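Local coordinates for protein putative peptidase (Parabacteroides merdae, PDB 4L8K) that probably hydrolyses peptide bonds, as a member of the S41 family of serine peptidases, at residues A[132-135]-A[136-139]. Sequence-based numbering, arbitrary orientation.
Sequences VGEN and NLDY
Val132 and Leu137 bracket the start of helix 134-143, their side chains meeting at about a right angle. The tight point is Val132 CG1 against Leu137 CG, 3.5 Å apart and closer than usual for two carbons; a chi1 of 162°, anti to the backbone N, sends this methyl to Leu137. Both residues are buried, with Met110 of strand 110-115 against both side chains and helix 162-169 against Leu137.

Between them, Gly133 holds the N-cap position. Its N donates to Asn136 OD1 at 2.9 Å in an almost straight bond (171°). Asn136 CG stands anti to its own carbonyl carbon, which brings OD1 back to that N-H. Gly133 O accepts Leu137 N at 3.2 Å. An alanine in place of Asn136 would probably leave Gly133 N without this acceptor and the first turn less firmly tied to the preceding loop.

Glu134 and Asp138 are both salt-bridged to Arg171, and Asp138 also to Arg206. The looser side belongs to exposed Asn135 and Tyr139: the ring leans obliquely on Asn135 O through CD2 (3.2 Å), while Asn135 OD1 bonds to Arg206.

This N-terminus illustrates how a helix start is sealed, by one half of a capping box (Gly133, Asn136) and a hydrophobic staple (Val132, Leu137), here within the beta-alpha-beta unit joining strands 120-125 and 149-153.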
loop_
_atom_site.group_PDB
_atom_site.type_symbol
_atom_site.label_atom_id
_atom_site.label_comp_id
_atom_site.label_asym_id
_atom_site.label_seq_id
_atom_site.Cartn_x
_atom_site.Cartn_y
_atom_site.Cartn_z
ATOM N N VAL A 132 -16.369 -4.575 3.705
ATOM C CA VAL A 132 -16.868 -3.931 4.917
ATOM C C VAL A 132 -18.120 -3.176 4.489
ATOM O O VAL A 132 -18.062 -2.388 3.557
ATOM C CB VAL A 132 -15.763 -3.050 5.618
ATOM C CG1 VAL A 132 -16.342 -2.058 6.581
ATOM C CG2 VAL A 132 -14.755 -3.916 6.349
ATOM N N GLY A 133 -19.250 -3.477 5.112
ATOM C CA GLY A 133 -20.512 -2.791 4.835
ATOM C C GLY A 133 -20.682 -1.559 5.707
ATOM O O GLY A 133 -19.886 -1.333 6.627
ATOM N N GLU A 134 -21.704 -0.742 5.404
ATOM C CA GLU A 134 -22.020 0.489 6.134
ATOM C C GLU A 134 -22.441 0.187 7.577
ATOM O O GLU A 134 -22.073 0.933 8.482
ATOM C CB GLU A 134 -23.127 1.314 5.427
ATOM C CG GLU A 134 -22.833 1.705 3.984
ATOM C CD GLU A 134 -21.738 2.725 3.706
ATOM O OE1 GLU A 134 -21.033 3.170 4.647
ATOM O OE2 GLU A 134 -21.575 3.067 2.513
ATOM N N ASN A 135 -23.202 -0.915 7.785
ATOM C CA ASN A 135 -23.653 -1.349 9.115
ATOM C C ASN A 135 -22.465 -1.859 9.923
ATOM O O ASN A 135 -22.332 -1.477 11.077
ATOM C CB ASN A 135 -24.772 -2.397 9.025
ATOM C CG ASN A 135 -26.081 -1.862 8.486
ATOM O OD1 ASN A 135 -26.408 -0.697 8.582
ATOM N ND2 ASN A 135 -26.886 -2.713 7.931
ATOM N N ASN A 136 -21.560 -2.636 9.299
ATOM C CA ASN A 136 -20.318 -3.111 9.929
ATOM C C ASN A 136 -19.563 -1.951 10.579
ATOM O O ASN A 136 -19.188 -2.023 11.761
ATOM C CB ASN A 136 -19.391 -3.777 8.889
ATOM C CG ASN A 136 -19.831 -5.077 8.328
ATOM O OD1 ASN A 136 -19.457 -5.406 7.202
ATOM N ND2 ASN A 136 -20.571 -5.885 9.111
ATOM N N LEU A 137 -19.368 -0.859 9.795
ATOM C CA LEU A 137 -18.675 0.340 10.257
ATOM C C LEU A 137 -19.444 1.030 11.385
ATOM O O LEU A 137 -18.831 1.351 12.399
ATOM C CB LEU A 137 -18.401 1.320 9.095
ATOM C CG LEU A 137 -17.298 0.889 8.128
ATOM C CD1 LEU A 137 -17.456 1.573 6.766
ATOM C CD2 LEU A 137 -15.882 1.082 8.731
ATOM N N ASP A 138 -20.773 1.216 11.235
ATOM C CA ASP A 138 -21.601 1.847 12.270
ATOM C C ASP A 138 -21.553 1.081 13.596
ATOM O O ASP A 138 -21.458 1.712 14.650
ATOM C CB ASP A 138 -23.060 1.983 11.806
ATOM C CG ASP A 138 -23.310 3.118 10.825
ATOM O OD1 ASP A 138 -22.358 3.882 10.543
ATOM O OD2 ASP A 138 -24.454 3.232 10.331
ATOM N N TYR A 139 -21.582 -0.263 13.539
ATOM C CA TYR A 139 -21.533 -1.130 14.723
ATOM C C TYR A 139 -20.167 -1.094 15.420
ATOM O O TYR A 139 -20.113 -1.074 16.655
ATOM C CB TYR A 139 -21.920 -2.567 14.369
ATOM C CG TYR A 139 -23.421 -2.752 14.402
ATOM C CD1 TYR A 139 -24.123 -2.714 15.609
ATOM C CD2 TYR A 139 -24.151 -2.922 13.230
ATOM C CE1 TYR A 139 -25.512 -2.825 15.645
ATOM C CE2 TYR A 139 -25.543 -3.060 13.258
ATOM C CZ TYR A 139 -26.215 -3.013 14.468
ATOM O OH TYR A 139 -27.569 -3.174 14.523
#